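Local coordinates for tyrosine-protein phosphatase non-receptor type 18 (Homo sapiens, PDB 2OC3) that removes phosphate from phosphotyrosine in proteins, autophosphorylated tyrosine kinases among them, through the catalytic domain that this chain comprises, at residues 210-215 / 244-249; 206-211 / 285-290; 69-74 / 88-93. One frame throughout, in Å; residues are numbered along the deposited sequence.

Contact 1: 210-215 / 244-249; sequences HMLAMV and CTVDYV
Val215 and Asp247 bring the two backbones closest, with 6.4 Å between Val215 CA and Asp247 CA. Both segments are helical. Their axes approach to 10.4 Å and run at 65° to each other, with a negative crossing sign. At this spacing the side chains do the touching, and they bury 198 Å² in total.

Val246 makes the largest contribution. Its two methyls are divided between partners. CG1 is anti to the backbone N (chi1 167°) and enters between Leu212 and Val215. It lies 3.9 Å from Leu212 CD2 and 4.1 Å from Val215 CG2. Leu212 meets Val246 at about a right angle, and its CD2 branch reaches nearer than the start of its side chain. The other methyl, Val246 CG2, lies 3.9 Å from Met211 CE, the end of a thioether chain that is extended up to SD and then bends. Met211, Leu212 and Val215 thus close round one valine.

Val215 also faces a carboxylate. Its CG1 is 3.7 Å from Asp247 OD1, a van der Waals approach of a methyl to a buried polar group. The charge is met elsewhere: Asp247 OD2 forms a salt bridge with Arg219 and a hydrogen bond with Tyr105 OH. These bonds would probably stabilise the ionised acid inside the domain.

Helix 282-296 covers one end of the contact, where Phe287 and Thr291 touch Met211 and Met295 touches Leu212. Helix 264-272 packs on Cys244 and Thr245, while Tyr105 links Asp247 to strand 103-108 of the central sheet.

Contact 2: 206-211 / 285-290; sequences SSPDHM and YRFLYH
Met211 and Phe287 meet tip to tip at the tight, buried part of this contact. Met211 CE lies 3.3 Å from Phe287 CE2, shorter than usual for two carbons, so the packing is tight here. Met211 SD sits oblique to the ring, 4.9 Å from the Phe287 centroid, in a Met-aromatic contact. Phe287 CG is anti to the backbone N (chi1 -177°), and the far end of the ring comes nearer to segment 206-211 than its CB does. At another corner, Phe287 CE1 is 3.8 Å from Pro208 CA. Ser207 O approaches the same CE1 at the ring edge, near the ring plane. Val204 and Pro205 also touch this phenyl group.

The outer side is more open. His290 is exposed, and Pro208 covers one face of its imidazole. Pro208 CG stands 3.7 Å from the His290 ring centroid and 8° off the normal, a CH-pi contact nearly over the centre. Further out, the Ser207 hydroxyl donates to Asp209 OD2 at 2.8 Å from OG, using the anti lone pair of the carboxylate. Asp209 OD1 bonds to Gln294 NE2, a second tie to helix 282-296.

Segment 206-211 leads from the WPD loop, which carries the probable substrate-binding residue Asp201, into helix 209-222. Packing of this junction on helix 282-296 fits the catalytic domain of the classical tyrosine phosphatases.

Contact 3: 69-74 / 88-93; sequences VLPYDQ and SDYING
Val69 gives its carbonyl oxygen to the side chain of Asn92. The distance from Asn92 ND2 to Val69 O is 2.9 Å and the N-H...O angle is 149°. Val69 O lies in the amide plane of Asn92, while the donor is tilted 34° from the carbonyl plane. Asn92 CG is anti to its backbone N (chi1 -167°), which brings CG to the side of segment 69-74. The amide is held at both ends: ND2 also bonds to Asn64 OD1, and OD1 bonds to Arg275 NH1. An alanine in place of Asn92 would probably leave Val69 O without this donor and Arg275 without this acceptor, and would open a gap beside Pro71 CD. The Val69 side chain touches Cys237, a probable substrate-binding residue of the phosphate loop.

Segment 69-74 carries the LPYD that follows the KNRY of the phosphotyrosine-recognition loop, which holds Asn64. Segment 88-93 holds DYIN, also a signature of classical tyrosine phosphatases. The contact closes one against the other. At Asn92 the chain turns from the weak strand about 90-91 toward strand 93-97. This corner is an inverse gamma turn, closed by a weak bond from Gly93 N to Ile91 O.

After Leu70, Pro71 fills the space beside this turn. Its ring CD is 3.7 Å from Asn92 ND2. Pro71 and Tyr90 meet tip to tip. Tyr90 OH lies 3.0 Å from Pro71 CD, a short carbon-oxygen contact, and 3.3 Å from Pro71 CG. The same CG is 3.8 Å from Tyr90 CE1 and oblique to the ring. The phenol hydroxyl is bonded to Asn64 OD1, so Asn64 holds both Tyr90 and Asn92. Tyr90 N bonds to Ser88 OG in an ST turn. Pro71 CB rests 3.8 Å from Gly93 O, where strand 93-97 begins.

In the fold
Contact 3 closes before the other two open along the chain. Contacts 1 and 2 overlap at the start of helix 209-222 and share His210 and Met211. Their centres are 9 Å apart, and Leu288 packs on Thr245 and Val246 between them. Contact 1 packs helix on helix, contact 2 sets a loop and the start of helix 209-222 on a helix, and contact 3 joins a loop to the weak strand 90-91 and its corner. Contact 3 lies across the chain's centre, about 24 Å from contact 1 and 29 Å from contact 2, centre to centre. The probable substrate-binding loop is near both sides: side chains of Val69 and Cys237 are about 4 Å apart, those of Met211 and Arg239 about 8 Å.

Contact 1: 210-215 / 244-249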
ATOM      1  N   HIS A 210      -0.812 -17.077  -0.221  1.00  9.55           N
ATOM      2  CA  HIS A 210       0.111 -16.466  -1.184  1.00  9.69           C
ATOM      3  C   HIS A 210       0.346 -14.998  -0.859  1.00  8.88           C
ATOM      4  O   HIS A 210       1.446 -14.482  -1.068  1.00 11.34           O
ATOM      5  CB  HIS A 210      -0.344 -16.755  -2.617  1.00  9.98           C
ATOM      6  CG  HIS A 210      -0.211 -18.208  -2.958  1.00 14.38           C
ATOM      7  ND1 HIS A 210      -0.853 -18.803  -4.022  1.00 15.80           N
ATOM      8  CD2 HIS A 210       0.466 -19.197  -2.325  1.00 17.59           C
ATOM      9  CE1 HIS A 210      -0.569 -20.098  -4.035  1.00 16.69           C
ATOM     10  NE2 HIS A 210       0.228 -20.367  -3.017  1.00 20.57           N
ATOM     11  N   MET A 211      -0.660 -14.323  -0.338  1.00  9.55           N
ATOM     12  CA  MET A 211      -0.450 -12.955   0.148  1.00  8.76           C
ATOM     13  C   MET A 211       0.551 -12.941   1.299  1.00 10.16           C
ATOM     14  O   MET A 211       1.418 -12.057   1.378  1.00 10.67           O
ATOM     15  CB  MET A 211      -1.753 -12.314   0.608  1.00 11.64           C
ATOM     16  CG  MET A 211      -1.558 -10.907   1.155  1.00 14.10           C
ATOM     17  SD  MET A 211      -3.109 -10.190   1.797  1.00 16.69           S
ATOM     18  CE  MET A 211      -3.499 -11.316   3.119  1.00 15.98           C
ATOM     19  N   LEU A 212       0.442 -13.905   2.232  1.00  8.34           N
ATOM     20  CA  LEU A 212       1.447 -13.978   3.302  1.00  9.45           C
ATOM     21  C   LEU A 212       2.858 -14.175   2.736  1.00  8.85           C
ATOM     22  O   LEU A 212       3.829 -13.585   3.226  1.00 11.27           O
ATOM     23  CB  LEU A 212       1.118 -15.122   4.276  1.00 12.80           C
ATOM     24  CG  LEU A 212       0.089 -14.762   5.308  1.00 15.50           C
ATOM     25  CD1 LEU A 212      -0.351 -16.024   6.059  1.00 20.07           C
ATOM     26  CD2 LEU A 212       0.675 -13.730   6.297  1.00 14.79           C
ATOM     27  N   ALA A 213       2.987 -15.043   1.729  1.00  8.53           N
ATOM     28  CA  ALA A 213       4.260 -15.283   1.040  1.00  8.38           C
ATOM     29  C   ALA A 213       4.806 -13.968   0.469  1.00  8.77           C
ATOM     30  O   ALA A 213       5.993 -13.685   0.525  1.00  9.62           O
ATOM     31  CB  ALA A 213       4.074 -16.309  -0.079  1.00 11.46           C
ATOM     32  N   MET A 214       3.905 -13.150  -0.070  1.00  7.00           N
ATOM     33  CA  MET A 214       4.293 -11.839  -0.637  1.00  8.36           C
ATOM     34  C   MET A 214       4.885 -10.928   0.445  1.00  6.52           C
ATOM     35  O   MET A 214       5.897 -10.274   0.215  1.00  8.85           O
ATOM     36  CB  MET A 214       3.074 -11.213  -1.308  1.00  9.18           C
ATOM     37  CG  MET A 214       3.342  -9.920  -2.005  1.00  8.51           C
ATOM     38  SD  MET A 214       1.753  -9.094  -2.415  1.00 11.94           S
ATOM     39  CE  MET A 214       2.299  -7.806  -3.570  1.00 10.45           C
ATOM     40  N   VAL A 215       4.200 -10.856   1.585  1.00  8.98           N
ATOM     41  CA  VAL A 215       4.658 -10.038   2.712  1.00  9.07           C
ATOM     42  C   VAL A 215       5.981 -10.569   3.262  1.00  8.19           C
ATOM     43  O   VAL A 215       6.901  -9.796   3.517  1.00  8.46           O
ATOM     44  CB  VAL A 215       3.589  -9.942   3.807  1.00  8.68           C
ATOM     45  CG1 VAL A 215       4.176  -9.283   5.058  1.00  9.96           C
ATOM     46  CG2 VAL A 215       2.423  -9.103   3.309  1.00 11.37           C
ATOM     47  N   CYS A 244      -0.980  -3.567   4.294  1.00  5.54           N
ATOM     48  CA  CYS A 244      -0.283  -2.813   5.349  1.00  6.79           C
ATOM     49  C   CYS A 244      -0.633  -3.377   6.709  1.00  9.64           C
ATOM     50  O   CYS A 244       0.243  -3.483   7.605  1.00  9.52           O
ATOM     51  CB  CYS A 244      -0.609  -1.327   5.315  1.00  8.77           C
ATOM     52  SG  CYS A 244       0.043  -0.482   3.817  1.00  9.15           S
ATOM     53  N   THR A 245      -1.883  -3.767   6.902  1.00  7.49           N
ATOM     54  CA  THR A 245      -2.296  -4.284   8.205  1.00  6.81           C
ATOM     55  C   THR A 245      -1.663  -5.657   8.462  1.00  8.45           C
ATOM     56  O   THR A 245      -1.218  -5.941   9.589  1.00  9.82           O
ATOM     57  CB  THR A 245      -3.830  -4.389   8.322  1.00  9.40           C
ATOM     58  OG1 THR A 245      -4.405  -3.091   8.119  1.00 11.24           O
ATOM     59  CG2 THR A 245      -4.223  -4.916   9.701  1.00 13.27           C
ATOM     60  N   VAL A 246      -1.609  -6.513   7.442  1.00  7.07           N
ATOM     61  CA  VAL A 246      -1.009  -7.826   7.614  1.00  7.83           C
ATOM     62  C   VAL A 246       0.467  -7.661   8.002  1.00  7.80           C
ATOM     63  O   VAL A 246       0.989  -8.325   8.918  1.00  9.27           O
ATOM     64  CB  VAL A 246      -1.158  -8.662   6.321  1.00  7.98           C
ATOM     65  CG1 VAL A 246      -0.259  -9.942   6.362  1.00  7.86           C
ATOM     66  CG2 VAL A 246      -2.613  -8.994   6.062  1.00  7.99           C
ATOM     67  N   ASP A 247       1.159  -6.757   7.330  1.00  6.99           N
ATOM     68  CA  ASP A 247       2.562  -6.548   7.643  1.00  5.54           C
ATOM     69  C   ASP A 247       2.725  -5.968   9.026  1.00  8.01           C
ATOM     70  O   ASP A 247       3.645  -6.377   9.747  1.00  8.79           O
ATOM     71  CB  ASP A 247       3.245  -5.595   6.668  1.00  8.94           C
ATOM     72  CG  ASP A 247       4.695  -5.387   7.016  1.00 10.52           C
ATOM     73  OD1 ASP A 247       5.495  -6.292   6.690  1.00  9.91           O
ATOM     74  OD2 ASP A 247       5.036  -4.351   7.595  1.00  9.36           O
ATOM     75  N   TYR A 248       1.917  -4.969   9.391  1.00  7.77           N
ATOM     76  CA  TYR A 248       1.968  -4.383  10.743  1.00  7.96           C
ATOM     77  C   TYR A 248       1.815  -5.479  11.822  1.00  8.41           C
ATOM     78  O   TYR A 248       2.613  -5.563  12.789  1.00  9.87           O
ATOM     79  CB  TYR A 248       0.880  -3.320  10.853  1.00  7.85           C
ATOM     80  CG  TYR A 248       0.857  -2.524  12.144  1.00 10.60           C
ATOM     81  CD1 TYR A 248       1.352  -1.225  12.179  1.00 12.90           C
ATOM     82  CD2 TYR A 248       0.232  -3.030  13.281  1.00 11.26           C
ATOM     83  CE1 TYR A 248       1.294  -0.466  13.350  1.00 13.04           C
ATOM     84  CE2 TYR A 248       0.175  -2.279  14.451  1.00 10.77           C
ATOM     85  CZ  TYR A 248       0.718  -1.013  14.465  1.00 14.31           C
ATOM     86  OH  TYR A 248       0.658  -0.219  15.604  1.00 20.86           O
ATOM     87  N   VAL A 249       0.782  -6.305  11.682  1.00  7.79           N
ATOM     88  CA  VAL A 249       0.520  -7.367  12.660  1.00  8.78           C
ATOM     89  C   VAL A 249       1.656  -8.391  12.655  1.00  9.33           C
ATOM     90  O   VAL A 249       2.082  -8.879  13.724  1.00 10.40           O
ATOM     91  CB  VAL A 249      -0.858  -7.993  12.473  1.00  9.27           C
ATOM     92  CG1 VAL A 249      -1.075  -9.144  13.493  1.00 12.69           C
ATOM     93  CG2 VAL A 249      -1.935  -6.921  12.606  1.00  9.38           C
TER

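Contact 2: 206-211 / 285-290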
ATOM      1  N   SER A 206      -8.768 -16.934  -2.539  1.00 15.38           N
ATOM      2  CA  SER A 206      -9.268 -18.209  -2.026  0.75 17.06           C
ATOM      3  C   SER A 206      -8.687 -18.584  -0.664  1.00 16.74           C
ATOM      4  O   SER A 206      -9.332 -19.278   0.120  1.00 17.25           O
ATOM      5  CB  SER A 206      -8.997 -19.329  -3.034  0.75 15.25           C
ATOM      6  OG  SER A 206      -7.632 -19.397  -3.410  0.75 22.03           O
ATOM      7  N   SER A 207      -7.452 -18.160  -0.397  1.00 12.00           N
ATOM      8  CA  SER A 207      -6.799 -18.373   0.894  1.00 11.38           C
ATOM      9  C   SER A 207      -5.737 -17.290   1.110  1.00 13.10           C
ATOM     10  O   SER A 207      -5.345 -16.645   0.150  1.00 11.97           O
ATOM     11  CB  SER A 207      -6.164 -19.749   0.948  1.00 14.31           C
ATOM     12  OG  SER A 207      -4.893 -19.770   0.341  1.00 18.35           O
ATOM     13  N   PRO A 208      -5.319 -17.044   2.370  1.00 11.27           N
ATOM     14  CA  PRO A 208      -4.302 -16.016   2.638  1.00 11.01           C
ATOM     15  C   PRO A 208      -2.879 -16.392   2.289  1.00  8.98           C
ATOM     16  O   PRO A 208      -1.964 -15.556   2.405  1.00  9.85           O
ATOM     17  CB  PRO A 208      -4.368 -15.821   4.158  1.00 16.18           C
ATOM     18  CG  PRO A 208      -5.543 -16.584   4.632  1.00 19.75           C
ATOM     19  CD  PRO A 208      -5.830 -17.633   3.615  1.00 17.72           C
ATOM     20  N   ASP A 209      -2.641 -17.655   1.935  1.00  8.64           N
ATOM     21  CA  ASP A 209      -1.277 -18.152   1.891  1.00 10.51           C
ATOM     22  C   ASP A 209      -0.360 -17.349   0.992  1.00 10.46           C
ATOM     23  O   ASP A 209       0.740 -17.031   1.347  1.00 11.35           O
ATOM     24  CB  ASP A 209      -1.271 -19.633   1.488  1.00 10.90           C
ATOM     25  CG  ASP A 209      -2.001 -20.501   2.500  1.00 19.31           C
ATOM     26  OD1 ASP A 209      -1.347 -21.001   3.436  1.00 24.57           O
ATOM     27  OD2 ASP A 209      -3.234 -20.668   2.356  1.00 20.93           O
ATOM     28  N   HIS A 210      -0.812 -17.077  -0.221  1.00  9.55           N
ATOM     29  CA  HIS A 210       0.111 -16.466  -1.184  1.00  9.69           C
ATOM     30  C   HIS A 210       0.346 -14.998  -0.859  1.00  8.88           C
ATOM     31  O   HIS A 210       1.446 -14.482  -1.068  1.00 11.34           O
ATOM     32  CB  HIS A 210      -0.344 -16.755  -2.617  1.00  9.98           C
ATOM     33  CG  HIS A 210      -0.211 -18.208  -2.958  1.00 14.38           C
ATOM     34  ND1 HIS A 210      -0.853 -18.803  -4.022  1.00 15.80           N
ATOM     35  CD2 HIS A 210       0.466 -19.197  -2.325  1.00 17.59           C
ATOM     36  CE1 HIS A 210      -0.569 -20.098  -4.035  1.00 16.69           C
ATOM     37  NE2 HIS A 210       0.228 -20.367  -3.017  1.00 20.57           N
ATOM     38  N   MET A 211      -0.660 -14.323  -0.338  1.00  9.55           N
ATOM     39  CA  MET A 211      -0.450 -12.955   0.148  1.00  8.76           C
ATOM     40  C   MET A 211       0.551 -12.941   1.299  1.00 10.16           C
ATOM     41  O   MET A 211       1.418 -12.057   1.378  1.00 10.67           O
ATOM     42  CB  MET A 211      -1.753 -12.314   0.608  1.00 11.64           C
ATOM     43  CG  MET A 211      -1.558 -10.907   1.155  1.00 14.10           C
ATOM     44  SD  MET A 211      -3.109 -10.190   1.797  1.00 16.69           S
ATOM     45  CE  MET A 211      -3.499 -11.316   3.119  1.00 15.98           C
ATOM     46  N   TYR A 285     -12.126  -7.291   5.498  1.00 10.13           N
ATOM     47  CA  TYR A 285     -11.910  -7.365   6.940  1.00 10.80           C
ATOM     48  C   TYR A 285     -11.925  -8.820   7.411  1.00 10.08           C
ATOM     49  O   TYR A 285     -11.101  -9.218   8.209  1.00 11.30           O
ATOM     50  CB  TYR A 285     -12.972  -6.536   7.692  1.00 10.06           C
ATOM     51  CG  TYR A 285     -12.719  -6.332   9.166  1.00 10.57           C
ATOM     52  CD1 TYR A 285     -11.714  -5.464   9.597  1.00 11.94           C
ATOM     53  CD2 TYR A 285     -13.487  -6.978  10.142  1.00 11.30           C
ATOM     54  CE1 TYR A 285     -11.451  -5.257  10.924  1.00 14.77           C
ATOM     55  CE2 TYR A 285     -13.256  -6.738  11.492  1.00 13.48           C
ATOM     56  CZ  TYR A 285     -12.215  -5.880  11.872  1.00 18.48           C
ATOM     57  OH  TYR A 285     -11.948  -5.615  13.195  1.00 20.70           O
ATOM     58  N   ARG A 286     -12.849  -9.619   6.879  1.00 11.63           N
ATOM     59  CA  ARG A 286     -12.894 -11.049   7.224  1.00 12.17           C
ATOM     60  C   ARG A 286     -11.608 -11.742   6.728  1.00 12.88           C
ATOM     61  O   ARG A 286     -11.027 -12.568   7.455  1.00 13.93           O
ATOM     62  CB  ARG A 286     -14.129 -11.720   6.631  1.00 16.11           C
ATOM     63  CG  ARG A 286     -15.446 -11.383   7.279  1.00 25.98           C
ATOM     64  CD  ARG A 286     -16.612 -12.183   6.618  1.00 25.73           C
ATOM     65  NE  ARG A 286     -17.908 -11.821   7.214  1.00 26.99           N
ATOM     66  CZ  ARG A 286     -18.344 -12.259   8.393  1.00 38.25           C
ATOM     67  NH1 ARG A 286     -17.610 -13.102   9.116  1.00 31.19           N
ATOM     68  NH2 ARG A 286     -19.529 -11.856   8.854  1.00 47.65           N
ATOM     69  N   PHE A 287     -11.177 -11.431   5.499  1.00 11.10           N
ATOM     70  CA  PHE A 287      -9.929 -11.988   4.936  1.00 10.81           C
ATOM     71  C   PHE A 287      -8.716 -11.641   5.816  1.00 12.71           C
ATOM     72  O   PHE A 287      -7.822 -12.493   6.072  1.00 12.59           O
ATOM     73  CB  PHE A 287      -9.742 -11.474   3.538  1.00 11.13           C
ATOM     74  CG  PHE A 287      -8.527 -12.016   2.820  1.00 11.81           C
ATOM     75  CD1 PHE A 287      -8.421 -13.357   2.508  1.00 14.19           C
ATOM     76  CD2 PHE A 287      -7.553 -11.158   2.345  1.00 12.53           C
ATOM     77  CE1 PHE A 287      -7.329 -13.811   1.797  1.00 12.31           C
ATOM     78  CE2 PHE A 287      -6.472 -11.632   1.619  1.00 14.11           C
ATOM     79  CZ  PHE A 287      -6.373 -12.956   1.364  1.00 13.63           C
ATOM     80  N   LEU A 288      -8.677 -10.401   6.302  1.00 12.31           N
ATOM     81  CA  LEU A 288      -7.627  -9.968   7.190  1.00 11.49           C
ATOM     82  C   LEU A 288      -7.661 -10.792   8.489  1.00 11.86           C
ATOM     83  O   LEU A 288      -6.613 -11.249   8.976  1.00 13.90           O
ATOM     84  CB  LEU A 288      -7.822  -8.452   7.434  1.00 14.22           C
ATOM     85  CG  LEU A 288      -6.907  -7.784   8.437  1.00 14.78           C
ATOM     86  CD1 LEU A 288      -5.414  -7.805   7.955  1.00 14.30           C
ATOM     87  CD2 LEU A 288      -7.413  -6.351   8.683  1.00 16.32           C
ATOM     88  N   TYR A 289      -8.838 -10.989   9.080  1.00 13.15           N
ATOM     89  CA  TYR A 289      -8.995 -11.876  10.214  1.00 13.68           C
ATOM     90  C   TYR A 289      -8.491 -13.283   9.965  1.00 13.10           C
ATOM     91  O   TYR A 289      -7.778 -13.821  10.787  1.00 18.37           O
ATOM     92  CB  TYR A 289     -10.449 -11.917  10.726  1.00 17.18           C
ATOM     93  CG  TYR A 289     -10.668 -11.110  11.983  1.00 19.84           C
ATOM     94  CD1 TYR A 289     -11.047  -9.778  11.902  1.00 18.98           C
ATOM     95  CD2 TYR A 289     -10.462 -11.656  13.241  1.00 20.23           C
ATOM     96  CE1 TYR A 289     -11.235  -9.015  13.028  1.00 24.43           C
ATOM     97  CE2 TYR A 289     -10.678 -10.891  14.409  1.00 23.03           C
ATOM     98  CZ  TYR A 289     -11.057  -9.561  14.275  1.00 21.15           C
ATOM     99  OH  TYR A 289     -11.268  -8.743  15.364  1.00 21.96           O
ATOM    100  N   HIS A 290      -8.819 -13.846   8.810  1.00 12.40           N
ATOM    101  CA  HIS A 290      -8.374 -15.182   8.428  1.00 12.23           C
ATOM    102  C   HIS A 290      -6.837 -15.234   8.381  1.00 16.51           C
ATOM    103  O   HIS A 290      -6.192 -16.181   8.888  1.00 15.39           O
ATOM    104  CB  HIS A 290      -8.943 -15.526   7.050  1.00 16.60           C
ATOM    105  CG  HIS A 290      -8.733 -16.943   6.605  1.00 23.91           C
ATOM    106  ND1 HIS A 290      -8.033 -17.884   7.332  1.00 38.14           N
ATOM    107  CD2 HIS A 290      -9.141 -17.569   5.477  1.00 23.70           C
ATOM    108  CE1 HIS A 290      -8.034 -19.034   6.676  1.00 27.93           C
ATOM    109  NE2 HIS A 290      -8.696 -18.869   5.545  1.00 29.69           N
TER

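Contact 3: 69-74 / 88-93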
ATOM      1  N   VAL A  69     -11.658   9.481  -3.933  1.00 10.97           N
ATOM      2  CA  VAL A  69     -10.493   9.087  -3.141  1.00 11.93           C
ATOM      3  C   VAL A  69      -9.454  10.203  -3.189  1.00 11.61           C
ATOM      4  O   VAL A  69      -8.747  10.379  -4.161  1.00 11.58           O
ATOM      5  CB  VAL A  69      -9.863   7.755  -3.609  1.00 11.18           C
ATOM      6  CG1 VAL A  69      -8.692   7.441  -2.739  1.00 12.35           C
ATOM      7  CG2 VAL A  69     -10.908   6.621  -3.513  1.00 12.49           C
ATOM      8  N   LEU A  70      -9.431  10.988  -2.120  1.00  9.36           N
ATOM      9  CA  LEU A  70      -8.463  12.065  -1.957  1.00  9.65           C
ATOM     10  C   LEU A  70      -7.624  11.824  -0.715  1.00  9.20           C
ATOM     11  O   LEU A  70      -8.171  11.458   0.315  1.00  9.02           O
ATOM     12  CB  LEU A  70      -9.215  13.387  -1.791  1.00 12.55           C
ATOM     13  CG  LEU A  70     -10.160  13.786  -2.940  1.00 15.77           C
ATOM     14  CD1 LEU A  70     -10.962  15.049  -2.553  1.00 19.83           C
ATOM     15  CD2 LEU A  70      -9.404  13.950  -4.208  1.00 18.07           C
ATOM     16  N   PRO A  71      -6.331  12.100  -0.780  1.00  8.34           N
ATOM     17  CA  PRO A  71      -5.492  11.833   0.375  1.00  6.50           C
ATOM     18  C   PRO A  71      -5.804  12.834   1.482  1.00 10.76           C
ATOM     19  O   PRO A  71      -6.023  14.018   1.236  1.00 10.16           O
ATOM     20  CB  PRO A  71      -4.069  12.079  -0.180  1.00  8.25           C
ATOM     21  CG  PRO A  71      -4.262  13.117  -1.223  1.00 10.35           C
ATOM     22  CD  PRO A  71      -5.563  12.734  -1.872  1.00 10.03           C
ATOM     23  N   TYR A  72      -5.787  12.381   2.719  1.00  8.09           N
ATOM     24  CA  TYR A  72      -6.011  13.326   3.818  1.00  5.94           C
ATOM     25  C   TYR A  72      -4.799  14.218   3.911  1.00  7.22           C
ATOM     26  O   TYR A  72      -3.664  13.765   3.830  1.00  8.91           O
ATOM     27  CB  TYR A  72      -6.143  12.577   5.131  1.00  6.56           C
ATOM     28  CG  TYR A  72      -7.347  11.636   5.179  1.00  8.28           C
ATOM     29  CD1 TYR A  72      -8.564  12.055   4.656  1.00 10.71           C
ATOM     30  CD2 TYR A  72      -7.280  10.362   5.763  1.00 14.60           C
ATOM     31  CE1 TYR A  72      -9.692  11.257   4.702  1.00 14.12           C
ATOM     32  CE2 TYR A  72      -8.452   9.550   5.809  1.00  9.61           C
ATOM     33  CZ  TYR A  72      -9.634  10.037   5.281  1.00 12.88           C
ATOM     34  OH  TYR A  72     -10.836   9.283   5.245  1.00 17.55           O
ATOM     35  N   ASP A  73      -5.021  15.512   4.057  1.00  7.31           N
ATOM     36  CA  ASP A  73      -3.896  16.450   4.187  1.00  6.44           C
ATOM     37  C   ASP A  73      -2.962  16.111   5.337  1.00  6.62           C
ATOM     38  O   ASP A  73      -1.780  16.410   5.281  1.00  8.53           O
ATOM     39  CB  ASP A  73      -4.445  17.859   4.452  1.00  6.31           C
ATOM     40  CG  ASP A  73      -5.277  18.425   3.287  1.00 12.10           C
ATOM     41  OD1 ASP A  73      -4.814  18.341   2.116  1.00 11.31           O
ATOM     42  OD2 ASP A  73      -6.383  18.984   3.528  1.00  9.95           O
ATOM     43  N   GLN A  74      -3.514  15.576   6.414  1.00  6.82           N
ATOM     44  CA  GLN A  74      -2.771  15.414   7.663  1.00  6.64           C
ATOM     45  C   GLN A  74      -1.570  14.467   7.570  1.00  7.77           C
ATOM     46  O   GLN A  74      -0.634  14.551   8.370  1.00  9.10           O
ATOM     47  CB  GLN A  74      -3.710  14.938   8.760  1.00  6.99           C
ATOM     48  CG  GLN A  74      -4.737  15.970   9.210  1.00  8.18           C
ATOM     49  CD  GLN A  74      -5.741  16.350   8.180  1.00  7.00           C
ATOM     50  OE1 GLN A  74      -6.221  15.538   7.376  1.00  7.93           O
ATOM     51  NE2 GLN A  74      -6.140  17.663   8.221  1.00  8.64           N
ATOM     52  N   SER A  88       5.396  19.897  -8.899  1.00 13.71           N
ATOM     53  CA  SER A  88       4.420  20.013  -7.810  1.00 11.30           C
ATOM     54  C   SER A  88       4.721  19.077  -6.631  1.00  9.74           C
ATOM     55  O   SER A  88       5.327  18.006  -6.793  1.00 11.51           O
ATOM     56  CB  SER A  88       3.051  19.626  -8.372  1.00 17.14           C
ATOM     57  OG  SER A  88       2.080  19.283  -7.396  1.00 15.41           O
ATOM     58  N   ASP A  89       4.281  19.460  -5.444  1.00  9.47           N
ATOM     59  CA  ASP A  89       4.425  18.602  -4.266  1.00  9.05           C
ATOM     60  C   ASP A  89       3.396  17.473  -4.129  1.00  8.58           C
ATOM     61  O   ASP A  89       3.502  16.669  -3.224  1.00  8.97           O
ATOM     62  CB  ASP A  89       4.487  19.421  -2.982  1.00  8.08           C
ATOM     63  CG  ASP A  89       3.154  19.994  -2.523  1.00  9.92           C
ATOM     64  OD1 ASP A  89       2.072  19.548  -2.935  1.00 12.17           O
ATOM     65  OD2 ASP A  89       3.176  20.942  -1.669  1.00 11.83           O
ATOM     66  N   TYR A  90       2.464  17.407  -5.063  1.00  8.45           N
ATOM     67  CA  TYR A  90       1.272  16.604  -4.884  1.00  8.70           C
ATOM     68  C   TYR A  90       1.371  15.199  -5.510  1.00  8.04           C
ATOM     69  O   TYR A  90       1.729  15.026  -6.665  1.00  8.46           O
ATOM     70  CB  TYR A  90       0.024  17.294  -5.427  1.00  7.51           C
ATOM     71  CG  TYR A  90      -1.194  16.470  -5.190  1.00  5.70           C
ATOM     72  CD1 TYR A  90      -1.846  16.471  -3.950  1.00  7.15           C
ATOM     73  CD2 TYR A  90      -1.649  15.610  -6.154  1.00  7.02           C
ATOM     74  CE1 TYR A  90      -2.956  15.701  -3.698  1.00  9.24           C
ATOM     75  CE2 TYR A  90      -2.828  14.828  -5.921  1.00  8.04           C
ATOM     76  CZ  TYR A  90      -3.457  14.874  -4.688  1.00  7.42           C
ATOM     77  OH  TYR A  90      -4.576  14.136  -4.360  1.00  8.72           O
ATOM     78  N   ILE A  91       1.011  14.217  -4.685  1.00  7.71           N
ATOM     79  CA  ILE A  91       0.693  12.852  -5.167  1.00  8.75           C
ATOM     80  C   ILE A  91      -0.450  12.316  -4.338  1.00  8.29           C
ATOM     81  O   ILE A  91      -0.604  12.630  -3.154  1.00  7.92           O
ATOM     82  CB  ILE A  91       1.929  11.893  -5.126  1.00  9.43           C
ATOM     83  CG1 ILE A  91       1.598  10.586  -5.883  1.00  9.56           C
ATOM     84  CG2 ILE A  91       2.366  11.611  -3.717  1.00  9.47           C
ATOM     85  CD1 ILE A  91       2.815   9.769  -6.300  1.00 10.23           C
ATOM     86  N   ASN A  92      -1.302  11.515  -4.965  1.00  6.54           N
ATOM     87  CA  ASN A  92      -2.360  10.861  -4.220  1.00  6.34           C
ATOM     88  C   ASN A  92      -1.770   9.704  -3.435  1.00  7.78           C
ATOM     89  O   ASN A  92      -1.657   8.574  -3.928  1.00  7.89           O
ATOM     90  CB  ASN A  92      -3.519  10.424  -5.120  1.00  6.96           C
ATOM     91  CG  ASN A  92      -4.739  10.035  -4.330  1.00 10.69           C
ATOM     92  OD1 ASN A  92      -4.635   9.331  -3.341  1.00  9.82           O
ATOM     93  ND2 ASN A  92      -5.916  10.479  -4.789  1.00  9.85           N
ATOM     94  N   GLY A  93      -1.320  10.011  -2.220  1.00  7.07           N
ATOM     95  CA  GLY A  93      -0.698   9.025  -1.351  1.00  6.86           C
ATOM     96  C   GLY A  93      -0.570   9.571   0.049  1.00  7.92           C
ATOM     97  O   GLY A  93      -0.532  10.787   0.273  1.00  7.84           O
TER